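Local coordinates for protein NAD-dependent aldehyde dehydrogenase (Burkholderia multivorans, PDB 5UJU) that probably oxidises aldehydes to carboxylic acids with NAD+ as the electron acceptor, at residues Ala12-His17 / Tyr170-Leu175; Pro36-Glu39 / Val45-Glu48; Lys59-Lys64 / Ser134-Tyr139; Ala102-Ala107 / Gly232-Val237. All blocks are in the same frame, centred on the assembly; numbering follows the deposited sequence.

Contact 1 (Ala12-His17 / Tyr170-Leu175); sequences ALFTKH and YAWDQL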
loop_
_atom_site.group_PDB
_atom_site.type_symbol
_atom_site.label_atom_id
_atom_site.label_comp_id
_atom_site.label_asym_id
_atom_site.label_seq_id
_atom_site.Cartn_x
_atom_site.Cartn_y
_atom_site.Cartn_z
ATOM N N ALA A 12 -13.466 -18.060 19.399
ATOM C CA ALA A 12 -12.808 -18.864 20.430
ATOM C C ALA A 12 -11.322 -19.059 20.125
ATOM O O ALA A 12 -10.490 -19.073 21.040
ATOM C CB ALA A 12 -13.511 -20.218 20.575
ATOM N N LEU A 13 -10.966 -19.198 18.845
ATOM C CA LEU A 13 -9.558 -19.385 18.501
ATOM C C LEU A 13 -8.747 -18.111 18.717
ATOM O O LEU A 13 -7.534 -18.186 18.936
ATOM C CB LEU A 13 -9.416 -19.867 17.054
ATOM C CG LEU A 13 -9.958 -21.277 16.805
ATOM C CD1 LEU A 13 -9.809 -21.682 15.354
ATOM C CD2 LEU A 13 -9.247 -22.264 17.723
ATOM N N PHE A 14 -9.387 -16.943 18.639
ATOM C CA PHE A 14 -8.707 -15.703 19.001
ATOM C C PHE A 14 -8.350 -15.699 20.483
ATOM O O PHE A 14 -7.198 -15.450 20.862
ATOM C CB PHE A 14 -9.586 -14.495 18.651
ATOM C CG PHE A 14 -8.910 -13.164 18.871
ATOM C CD1 PHE A 14 -8.256 -12.525 17.835
ATOM C CD2 PHE A 14 -8.922 -12.563 20.123
ATOM C CE1 PHE A 14 -7.626 -11.308 18.037
ATOM C CE2 PHE A 14 -8.292 -11.348 20.335
ATOM C CZ PHE A 14 -7.649 -10.716 19.284
ATOM N N THR A 15 -9.334 -15.967 21.339
ATOM C CA THR A 15 -9.071 -16.025 22.773
ATOM C C THR A 15 -8.028 -17.082 23.100
ATOM O O THR A 15 -7.207 -16.892 24.002
ATOM C CB THR A 15 -10.373 -16.308 23.530
ATOM O OG1 THR A 15 -11.298 -15.244 23.297
ATOM C CG2 THR A 15 -10.131 -16.453 25.033
ATOM N N LYS A 16 -8.042 -18.203 22.375
ATOM C CA LYS A 16 -7.105 -19.287 22.658
ATOM C C LYS A 16 -5.655 -18.848 22.439
ATOM O O LYS A 16 -4.760 -19.216 23.214
ATOM C CB LYS A 16 -7.441 -20.497 21.785
ATOM C CG LYS A 16 -6.419 -21.624 21.827
ATOM C CD LYS A 16 -6.827 -22.793 20.933
ATOM C CE LYS A 16 -5.861 -23.964 21.064
ATOM N NZ LYS A 16 -6.185 -25.104 20.162
ATOM N N HIS A 17 -5.403 -18.058 21.399
ATOM C CA HIS A 17 -4.039 -17.684 21.033
ATOM C C HIS A 17 -3.731 -16.222 21.335
ATOM O O HIS A 17 -2.748 -15.680 20.819
ATOM C CB HIS A 17 -3.796 -17.995 19.560
ATOM C CG HIS A 17 -3.950 -19.443 19.223
ATOM N ND1 HIS A 17 -3.102 -20.415 19.711
ATOM C CD2 HIS A 17 -4.873 -20.092 18.474
ATOM C CE1 HIS A 17 -3.487 -21.598 19.266
ATOM N NE2 HIS A 17 -4.559 -21.428 18.511
ATOM N N TYR A 170 1.215 -7.993 12.138
ATOM C CA TYR A 170 1.072 -6.716 11.435
ATOM C C TYR A 170 -0.372 -6.485 10.981
ATOM O O TYR A 170 -0.887 -5.366 11.083
ATOM C CB TYR A 170 2.020 -6.657 10.238
ATOM C CG TYR A 170 3.397 -6.148 10.612
ATOM C CD1 TYR A 170 4.437 -7.028 10.883
ATOM C CD2 TYR A 170 3.632 -4.788 10.753
ATOM C CE1 TYR A 170 5.708 -6.553 11.246
ATOM C CE2 TYR A 170 4.884 -4.305 11.114
ATOM C CZ TYR A 170 5.910 -5.193 11.360
ATOM O OH TYR A 170 7.123 -4.704 11.722
ATOM N N ALA A 171 -1.025 -7.522 10.448
ATOM C CA ALA A 171 -2.429 -7.400 10.055
ATOM C C ALA A 171 -3.286 -6.984 11.243
ATOM O O ALA A 171 -3.992 -5.976 11.186
ATOM C CB ALA A 171 -2.934 -8.717 9.463
ATOM N N TRP A 172 -3.204 -7.738 12.342
ATOM C CA TRP A 172 -3.969 -7.398 13.540
ATOM C C TRP A 172 -3.613 -5.994 14.039
ATOM O O TRP A 172 -4.488 -5.247 14.491
ATOM C CB TRP A 172 -3.720 -8.453 14.623
ATOM C CG TRP A 172 -4.327 -8.130 15.967
ATOM C CD1 TRP A 172 -3.677 -7.995 17.161
ATOM C CD2 TRP A 172 -5.713 -7.876 16.233
ATOM N NE1 TRP A 172 -4.579 -7.684 18.161
ATOM C CE2 TRP A 172 -5.833 -7.608 17.615
ATOM C CE3 TRP A 172 -6.867 -7.864 15.438
ATOM C CZ2 TRP A 172 -7.060 -7.330 18.219
ATOM C CZ3 TRP A 172 -8.090 -7.577 16.041
ATOM C CH2 TRP A 172 -8.171 -7.310 17.417
ATOM N N ASP A 173 -2.339 -5.601 13.926
ATOM C CA ASP A 173 -1.931 -4.272 14.375
ATOM C C ASP A 173 -2.728 -3.168 13.674
ATOM O O ASP A 173 -3.093 -2.166 14.296
ATOM C CB ASP A 173 -0.435 -4.092 14.126
ATOM C CG ASP A 173 0.167 -2.944 14.925
ATOM O OD1 ASP A 173 -0.357 -2.599 16.004
ATOM O OD2 ASP A 173 1.183 -2.395 14.467
ATOM N N GLN A 174 -3.005 -3.332 12.376
ATOM C CA GLN A 174 -3.855 -2.394 11.643
ATOM C C GLN A 174 -5.337 -2.583 11.973
ATOM O O GLN A 174 -6.076 -1.604 12.121
ATOM C CB GLN A 174 -3.665 -2.559 10.132
ATOM C CG GLN A 174 -2.295 -2.254 9.609
ATOM C CD GLN A 174 -1.888 -0.849 9.983
ATOM O OE1 GLN A 174 -2.733 0.049 10.068
ATOM N NE2 GLN A 174 -0.606 -0.635 10.180
ATOM N N LEU A 175 -5.801 -3.830 12.016
ATOM C CA LEU A 175 -7.233 -4.076 12.208
ATOM C C LEU A 175 -7.711 -3.566 13.565
ATOM O O LEU A 175 -8.817 -3.027 13.681
ATOM C CB LEU A 175 -7.538 -5.567 12.049
ATOM C CG LEU A 175 -7.304 -6.177 10.661
ATOM C CD1 LEU A 175 -7.372 -7.708 10.688
ATOM C CD2 LEU A 175 -8.283 -5.611 9.643
#

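Contact 2 (Pro36-Glu39 / Val45-Glu48); sequences PFAE and VYGE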
loop_
_atom_site.group_PDB
_atom_site.type_symbol
_atom_site.label_atom_id
_atom_site.label_comp_id
_atom_site.label_asym_id
_atom_site.label_seq_id
_atom_site.Cartn_x
_atom_site.Cartn_y
_atom_site.Cartn_z
ATOM N N PRO A 36 7.986 -17.709 19.035
ATOM C CA PRO A 36 7.197 -18.689 19.789
ATOM C C PRO A 36 7.393 -20.115 19.313
ATOM O O PRO A 36 6.839 -21.037 19.930
ATOM C CB PRO A 36 5.756 -18.234 19.538
ATOM C CG PRO A 36 5.814 -17.708 18.136
ATOM C CD PRO A 36 7.184 -17.058 17.982
ATOM N N PHE A 37 8.140 -20.326 18.229
ATOM C CA PHE A 37 8.302 -21.646 17.638
ATOM C C PHE A 37 9.758 -22.068 17.798
ATOM O O PHE A 37 10.662 -21.397 17.292
ATOM C CB PHE A 37 7.868 -21.632 16.171
ATOM C CG PHE A 37 6.430 -21.156 15.961
ATOM C CD1 PHE A 37 5.357 -21.861 16.495
ATOM C CD2 PHE A 37 6.165 -20.009 15.216
ATOM C CE1 PHE A 37 4.037 -21.426 16.304
ATOM C CE2 PHE A 37 4.853 -19.563 15.013
ATOM C CZ PHE A 37 3.786 -20.271 15.555
ATOM N N ALA A 38 9.976 -23.158 18.529
ATOM C CA ALA A 38 11.328 -23.614 18.832
ATOM C C ALA A 38 12.042 -24.038 17.559
ATOM O O ALA A 38 11.600 -24.959 16.865
ATOM C CB ALA A 38 11.288 -24.767 19.831
ATOM N N GLU A 39 13.151 -23.363 17.247
ATOM C CA GLU A 39 13.866 -23.660 16.015
ATOM C C GLU A 39 14.707 -24.929 16.116
ATOM O O GLU A 39 15.075 -25.490 15.077
ATOM C CB GLU A 39 14.751 -22.476 15.621
ATOM C CG GLU A 39 15.875 -22.230 16.590
ATOM C CD GLU A 39 16.834 -21.165 16.098
ATOM O OE1 GLU A 39 16.514 -20.465 15.111
ATOM O OE2 GLU A 39 17.929 -21.060 16.677
ATOM N N VAL A 45 10.842 -30.645 22.899
ATOM C CA VAL A 45 9.733 -29.823 22.431
ATOM C C VAL A 45 8.769 -30.606 21.546
ATOM O O VAL A 45 7.549 -30.458 21.663
ATOM C CB VAL A 45 10.305 -28.591 21.702
ATOM C CG1 VAL A 45 9.183 -27.697 21.182
ATOM C CG2 VAL A 45 11.248 -27.827 22.631
ATOM N N TYR A 46 9.287 -31.438 20.644
ATOM C CA TYR A 46 8.476 -32.048 19.597
ATOM C C TYR A 46 8.200 -33.527 19.837
ATOM O O TYR A 46 7.669 -34.200 18.947
ATOM C CB TYR A 46 9.145 -31.840 18.239
ATOM C CG TYR A 46 9.209 -30.385 17.822
ATOM C CD1 TYR A 46 8.125 -29.776 17.210
ATOM C CD2 TYR A 46 10.352 -29.615 18.058
ATOM C CE1 TYR A 46 8.168 -28.439 16.829
ATOM C CE2 TYR A 46 10.404 -28.272 17.685
ATOM C CZ TYR A 46 9.307 -27.689 17.072
ATOM O OH TYR A 46 9.339 -26.363 16.688
ATOM N N GLY A 47 8.538 -34.044 21.010
ATOM C CA GLY A 47 8.311 -35.448 21.319
ATOM C C GLY A 47 9.495 -36.314 20.942
ATOM O O GLY A 47 10.245 -36.028 20.005
ATOM N N GLU A 48 9.661 -37.406 21.698
ATOM C CA GLU A 48 10.779 -38.319 21.464
ATOM C C GLU A 48 10.690 -38.992 20.098
ATOM O O GLU A 48 11.722 -39.313 19.500
ATOM C CB GLU A 48 10.839 -39.376 22.569
HETATM O O HOH W 1 7.445 -24.828 19.132
#

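Contact 3 (Lys59-Lys64 / Ser134-Tyr139); sequences KSHLGK and SFEIAY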
loop_
_atom_site.group_PDB
_atom_site.type_symbol
_atom_site.label_atom_id
_atom_site.label_comp_id
_atom_site.label_asym_id
_atom_site.label_seq_id
_atom_site.Cartn_x
_atom_site.Cartn_y
_atom_site.Cartn_z
ATOM N N LYS A 59 6.880 -40.124 4.114
ATOM C CA LYS A 59 6.880 -41.299 3.241
ATOM C C LYS A 59 5.478 -41.697 2.807
ATOM O O LYS A 59 5.309 -42.288 1.734
ATOM C CB LYS A 59 7.550 -42.493 3.921
ATOM C CG LYS A 59 9.070 -42.438 3.959
ATOM C CD LYS A 59 9.598 -43.430 4.991
ATOM C CE LYS A 59 11.127 -43.518 5.001
ATOM N NZ LYS A 59 11.598 -44.554 5.983
ATOM N N SER A 60 4.466 -41.410 3.628
ATOM C CA SER A 60 3.103 -41.773 3.248
ATOM C C SER A 60 2.628 -41.020 2.010
ATOM O O SER A 60 1.721 -41.499 1.330
ATOM C CB SER A 60 2.144 -41.530 4.416
ATOM O OG SER A 60 1.727 -40.175 4.461
ATOM N N HIS A 61 3.230 -39.870 1.681
ATOM C CA HIS A 61 2.812 -39.151 0.483
ATOM C C HIS A 61 3.412 -39.733 -0.788
ATOM O O HIS A 61 2.924 -39.426 -1.883
ATOM C CB HIS A 61 3.197 -37.670 0.570
ATOM C CG HIS A 61 2.688 -36.987 1.797
ATOM N ND1 HIS A 61 1.350 -36.934 2.123
ATOM C CD2 HIS A 61 3.342 -36.334 2.783
ATOM C CE1 HIS A 61 1.201 -36.275 3.259
ATOM N NE2 HIS A 61 2.398 -35.896 3.678
ATOM N N LEU A 62 4.462 -40.543 -0.674
ATOM C CA LEU A 62 5.182 -41.002 -1.848
ATOM C C LEU A 62 4.384 -42.087 -2.560
ATOM O O LEU A 62 3.778 -42.953 -1.922
ATOM C CB LEU A 62 6.551 -41.547 -1.438
ATOM C CG LEU A 62 7.397 -40.591 -0.591
ATOM C CD1 LEU A 62 8.793 -41.147 -0.380
ATOM C CD2 LEU A 62 7.464 -39.194 -1.199
ATOM N N GLY A 63 4.387 -42.038 -3.891
ATOM C CA GLY A 63 3.680 -43.051 -4.661
ATOM C C GLY A 63 2.169 -43.030 -4.568
ATOM O O GLY A 63 1.534 -44.065 -4.786
ATOM N N LYS A 64 1.564 -41.894 -4.236
ATOM C CA LYS A 64 0.110 -41.846 -4.163
ATOM C C LYS A 64 -0.369 -40.439 -4.489
ATOM O O LYS A 64 0.405 -39.477 -4.504
ATOM C CB LYS A 64 -0.396 -42.322 -2.799
ATOM C CG LYS A 64 -0.401 -41.285 -1.705
ATOM C CD LYS A 64 -1.006 -41.890 -0.439
ATOM C CE LYS A 64 -2.122 -41.036 0.119
ATOM N NZ LYS A 64 -2.697 -41.652 1.350
ATOM N N SER A 134 6.071 -29.892 11.932
ATOM C CA SER A 134 7.328 -29.342 11.426
ATOM C C SER A 134 8.226 -30.424 10.853
ATOM O O SER A 134 8.932 -30.188 9.866
ATOM C CB SER A 134 8.066 -28.581 12.529
ATOM O OG SER A 134 7.461 -27.325 12.772
ATOM N N PHE A 135 8.240 -31.607 11.469
ATOM C CA PHE A 135 9.099 -32.672 10.960
ATOM C C PHE A 135 8.601 -33.180 9.614
ATOM O O PHE A 135 9.395 -33.378 8.692
ATOM C CB PHE A 135 9.200 -33.806 11.973
ATOM C CG PHE A 135 10.191 -33.539 13.070
ATOM C CD1 PHE A 135 11.554 -33.665 12.833
ATOM C CD2 PHE A 135 9.763 -33.172 14.337
ATOM C CE1 PHE A 135 12.474 -33.416 13.836
ATOM C CE2 PHE A 135 10.673 -32.932 15.345
ATOM C CZ PHE A 135 12.031 -33.049 15.093
ATOM N N GLU A 136 7.286 -33.411 9.485
ATOM C CA GLU A 136 6.731 -33.812 8.193
ATOM C C GLU A 136 7.017 -32.768 7.122
ATOM O O GLU A 136 7.394 -33.104 5.992
ATOM C CB GLU A 136 5.223 -34.033 8.319
ATOM C CG GLU A 136 4.528 -34.242 6.992
ATOM C CD GLU A 136 3.001 -34.294 7.118
ATOM O OE1 GLU A 136 2.485 -34.041 8.216
ATOM O OE2 GLU A 136 2.338 -34.601 6.117
ATOM N N ILE A 137 6.835 -31.492 7.461
ATOM C CA ILE A 137 7.122 -30.405 6.530
ATOM C C ILE A 137 8.626 -30.324 6.227
ATOM O O ILE A 137 9.031 -30.090 5.080
ATOM C CB ILE A 137 6.567 -29.089 7.102
ATOM C CG1 ILE A 137 5.028 -29.140 7.129
ATOM C CG2 ILE A 137 7.044 -27.883 6.297
ATOM C CD1 ILE A 137 4.376 -27.980 7.869
ATOM N N ALA A 138 9.474 -30.549 7.227
ATOM C CA ALA A 138 10.917 -30.486 6.978
ATOM C C ALA A 138 11.338 -31.485 5.904
ATOM O O ALA A 138 12.076 -31.138 4.972
ATOM C CB ALA A 138 11.688 -30.735 8.270
ATOM N N TYR A 139 10.878 -32.733 6.017
ATOM C CA TYR A 139 11.226 -33.733 5.010
ATOM C C TYR A 139 10.686 -33.366 3.630
ATOM O O TYR A 139 11.356 -33.592 2.615
ATOM C CB TYR A 139 10.729 -35.115 5.441
ATOM C CG TYR A 139 11.625 -35.737 6.491
ATOM C CD1 TYR A 139 12.913 -36.139 6.164
ATOM C CD2 TYR A 139 11.185 -35.932 7.797
ATOM C CE1 TYR A 139 13.752 -36.705 7.108
ATOM C CE2 TYR A 139 12.017 -36.506 8.753
ATOM C CZ TYR A 139 13.303 -36.887 8.399
ATOM O OH TYR A 139 14.147 -37.456 9.329
#

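Contact 4 (Ala102-Ala107 / Gly232-Val237); sequences AAAAAA and GNTVIV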
loop_
_atom_site.group_PDB
_atom_site.type_symbol
_atom_site.label_atom_id
_atom_site.label_comp_id
_atom_site.label_asym_id
_atom_site.label_seq_id
_atom_site.Cartn_x
_atom_site.Cartn_y
_atom_site.Cartn_z
ATOM N N ALA A 102 -14.202 -20.152 -8.528
ATOM C CA ALA A 102 -15.614 -20.271 -8.115
ATOM C C ALA A 102 -15.723 -20.790 -6.684
ATOM O O ALA A 102 -16.545 -20.301 -5.896
ATOM C CB ALA A 102 -16.396 -21.177 -9.069
ATOM N N ALA A 103 -14.901 -21.779 -6.325
ATOM C CA ALA A 103 -14.983 -22.333 -4.974
ATOM C C ALA A 103 -14.573 -21.303 -3.920
ATOM O O ALA A 103 -15.191 -21.216 -2.849
ATOM C CB ALA A 103 -14.141 -23.603 -4.872
ATOM N N ALA A 104 -13.543 -20.504 -4.206
ATOM C CA ALA A 104 -13.176 -19.432 -3.287
ATOM C C ALA A 104 -14.314 -18.430 -3.161
ATOM O O ALA A 104 -14.653 -17.990 -2.054
ATOM C CB ALA A 104 -11.889 -18.743 -3.769
ATOM N N ALA A 105 -14.925 -18.066 -4.293
ATOM C CA ALA A 105 -16.027 -17.115 -4.263
ATOM C C ALA A 105 -17.178 -17.639 -3.418
ATOM O O ALA A 105 -17.787 -16.879 -2.658
ATOM C CB ALA A 105 -16.507 -16.806 -5.683
ATOM N N ALA A 106 -17.487 -18.935 -3.523
ATOM C CA ALA A 106 -18.572 -19.468 -2.699
ATOM C C ALA A 106 -18.191 -19.466 -1.221
ATOM O O ALA A 106 -19.062 -19.335 -0.357
ATOM C CB ALA A 106 -18.964 -20.874 -3.170
ATOM N N ALA A 107 -16.894 -19.574 -0.908
ATOM C CA ALA A 107 -16.436 -19.591 0.477
ATOM C C ALA A 107 -16.302 -18.199 1.093
ATOM O O ALA A 107 -16.211 -18.102 2.320
ATOM C CB ALA A 107 -15.083 -20.321 0.565
ATOM N N GLY A 232 -8.988 -11.666 6.063
ATOM C CA GLY A 232 -10.300 -12.136 5.642
ATOM C C GLY A 232 -10.419 -12.530 4.192
ATOM O O GLY A 232 -11.531 -12.797 3.727
ATOM N N ASN A 233 -9.320 -12.578 3.457
ATOM C CA ASN A 233 -9.392 -12.953 2.062
ATOM C C ASN A 233 -9.420 -14.468 1.928
ATOM O O ASN A 233 -9.010 -15.197 2.829
ATOM C CB ASN A 233 -8.183 -12.375 1.306
ATOM C CG ASN A 233 -8.164 -10.874 1.335
ATOM O OD1 ASN A 233 -8.849 -10.240 0.551
ATOM N ND2 ASN A 233 -7.416 -10.290 2.275
ATOM N N THR A 234 -9.895 -14.938 0.777
ATOM C CA THR A 234 -9.688 -16.324 0.386
ATOM C C THR A 234 -8.396 -16.404 -0.431
ATOM O O THR A 234 -7.928 -15.402 -0.970
ATOM C CB THR A 234 -10.875 -16.851 -0.426
ATOM O OG1 THR A 234 -11.142 -15.956 -1.511
ATOM C CG2 THR A 234 -12.149 -16.987 0.453
ATOM N N VAL A 235 -7.806 -17.602 -0.506
ATOM C CA VAL A 235 -6.466 -17.765 -1.075
ATOM C C VAL A 235 -6.422 -18.976 -1.999
ATOM O O VAL A 235 -6.842 -20.071 -1.615
ATOM C CB VAL A 235 -5.400 -17.917 0.028
ATOM C CG1 VAL A 235 -4.012 -17.881 -0.570
ATOM C CG2 VAL A 235 -5.555 -16.830 1.081
ATOM N N ILE A 236 -5.856 -18.796 -3.189
ATOM C CA ILE A 236 -5.463 -19.899 -4.064
ATOM C C ILE A 236 -3.944 -19.984 -3.998
ATOM O O ILE A 236 -3.248 -18.995 -4.285
ATOM C CB ILE A 236 -5.942 -19.695 -5.513
ATOM C CG1 ILE A 236 -7.485 -19.642 -5.590
ATOM C CG2 ILE A 236 -5.391 -20.785 -6.419
ATOM C CD1 ILE A 236 -8.017 -19.153 -6.931
ATOM N N VAL A 237 -3.430 -21.130 -3.562
ATOM C CA VAL A 237 -1.990 -21.341 -3.427
ATOM C C VAL A 237 -1.512 -22.109 -4.649
ATOM O O VAL A 237 -1.939 -23.249 -4.879
ATOM C CB VAL A 237 -1.647 -22.092 -2.133
ATOM C CG1 VAL A 237 -0.145 -22.307 -2.023
ATOM C CG2 VAL A 237 -2.177 -21.336 -0.914
#

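Contact 1 (Ala12-His17 / Tyr170-Leu175)
Phe14 and Trp172 meet as an edge-to-face (T-shaped) aromatic pair. Phe14 gives the edge and the six-membered ring of Trp172 gives the face. The two ring centres lie 5.1 Å apart and the planes are inclined at 67°. The tightest approach is Phe14 CZ to Trp172 CZ2, at 3.6 Å. Phe14 CE1 also sits above the indole, nearer its rim than its centre. In both residues CG is anti to the backbone N, with chi1 at -175° in Phe14 and 173° in Trp172. This torsion carries each ring toward the other helix. The reach is long: Phe14 CA and Trp172 CA are 11.0 Å apart.

The pair joins the short N-terminal helix 12-16 to the last turns of helix 158-175. It is a single ring-on-ring bridge between two helices, within the helical N-terminal part of the chain.

Apolar packing surrounds the rings. Leu21 of helix 18-30 touches both Phe14 and Trp172, and Ile120 of helix 97-132 also reaches Trp172. Helix 158-175 also meets the second subunit, where Gln174 packs on Ala547 of that subunit. Lys16 makes a salt bridge to Glu125, and His17 NE2 hydrogen-bonds to the same carboxylate.

Contact 2 (Pro36-Glu39 / Val45-Glu48)
This is a local surface contact between a loop and a short helix. The loop, Pro36-Glu39, follows helix 18-30, and Val45-Glu48 carries the end of helix 43-46. Ala38 is the meeting point for Val45 and Tyr46.

The polar part is one bond from a side chain to the backbone. Tyr46 OH donates to Ala38 O at 2.7 Å. The hydroxyl lies in the carbonyl plane, on a lone pair, with a C=O...O angle of 137°. The carbonyl oxygen in turn lies at the edge of the tyrosine ring, close to its plane. CG of Tyr46 is anti to its own carbonyl carbon (chi1 -65°), which sends the phenol back toward the loop. Asn131 ND2 of helix 97-132 is a second partner of Tyr46 OH. A water accepts from Ala38 N at 3.1 Å and gives a weak bond to the same hydroxyl.

The apolar part is small. Ala38 CB packs on Val45 CG1 at 3.9 Å. That valine methyl also lies over one face of the Tyr46 ring, 3.7 Å above its plane and toward the rim.

The carboxylate of Glu39 forms a salt bridge with Lys186 of the second subunit. The contact itself is a side-chain to main-chain hydrogen bond, by which a tyrosine hydroxyl ties down the loop that leads into its own helix.

Contact 3 (Lys59-Lys64 / Ser134-Tyr139)
His61 begins a type II beta turn, His61 to Lys64, on the 59-64 segment, and faces Glu136 on helix 134-145. The backbones stay apart, and the two side chains span the gap.

The contact is one hydrogen bond between a histidine and a carboxylate. His61 NE2 donates to Glu136 OE2 at 2.8 Å, with an N-H...O angle of 160°. The oxygen is only 3° out of the imidazole plane. It receives the bond on its anti lone pair, the one directed away from OE1. Ring and carboxylate planes are 16° apart, so the groups are nearly coplanar, although the side chains as a whole cross at about a right angle. Glu136 reaches the ring by standing out from its helix: CG is anti to the backbone N and the chain is extended beyond it. In His61, CG is instead anti to the carbonyl carbon, beside the backbone N.

Neighbours frame the pair. Ile249 of helix 245-260 packs on both side chains, and the rings of Phe66 and His61 meet. Arg252, from the same helix 245-260, forms a salt bridge with Glu136 OE2.

The oxygen that accepts from His61 is thus also held by an arginine, in a buried place. The arginine would be expected to stabilise the carboxylate as an anion. The acidic group would in turn tend to polarise the imidazole and keep its NE2 proton directed at OE2.

Contact 4 (Ala102-Ala107 / Gly232-Val237)
Ala104 and Thr234 bury most of the surface here. Ala107 and Ile236 add little, and of these two only Ala107 touches the other segment. Ala104 and Ala107 lie on the same side of helix 97-132. Thr234 is the first residue of strand 234-238. The backbones come close, with Ala104 CA and Thr234 CA 5.9 Å apart.

Ala104 CB rests against the branched end of Thr234, 3.7 Å from OG1 and 4.0 Å from Thr234 CB. The CG2 methyl of Thr234 meets the helix backbone instead: it lies 3.7 Å from Ala104 O. It is also 4.4 Å from Ala107 CB. This division follows from chi1 of 52°, which puts OG1 between the backbone N and the carbonyl carbon and leaves CG2 beside the N.

Strand 234-238 runs parallel to strand 191-211, in a sheet consistent with the Rossmann-like NAD-binding domain of aldehyde dehydrogenases. Just before it, Gly232 is the C-prime residue of the Schellman motif that ends helix 217-230.

The contact across the two segments is van der Waals packing alone. Small alanine side chains let the helix lie near the strand. The buried Thr234 hydroxyl hydrogen-bonds with Thr207 OG1 and Gln108 NE2, so the Ala104 methyl packs on it without having to pair with it.

In the fold
Contacts 3 and 4 are buried, contact 1 is partly buried, and contact 2 lies at the surface. Burial alone does not set their chemistry. Contact 3 is a buried polar pair and contact 4 is close van der Waals packing of helix on strand. Contact 1 is purely aromatic, whereas contact 2 combines a backbone tether with a water. Contacts 2 and 3 are direct neighbours: Tyr46 CB packs on Phe135 CE2 at 3.4 Å, and helix 43-46 is followed in the chain by helix 50-60. Helix 97-132 recurs as a neighbour of contacts 1 and 2 and supplies one side of contact 4. Contacts 2 and 4 lie farthest apart, their centres 32 Å from each other.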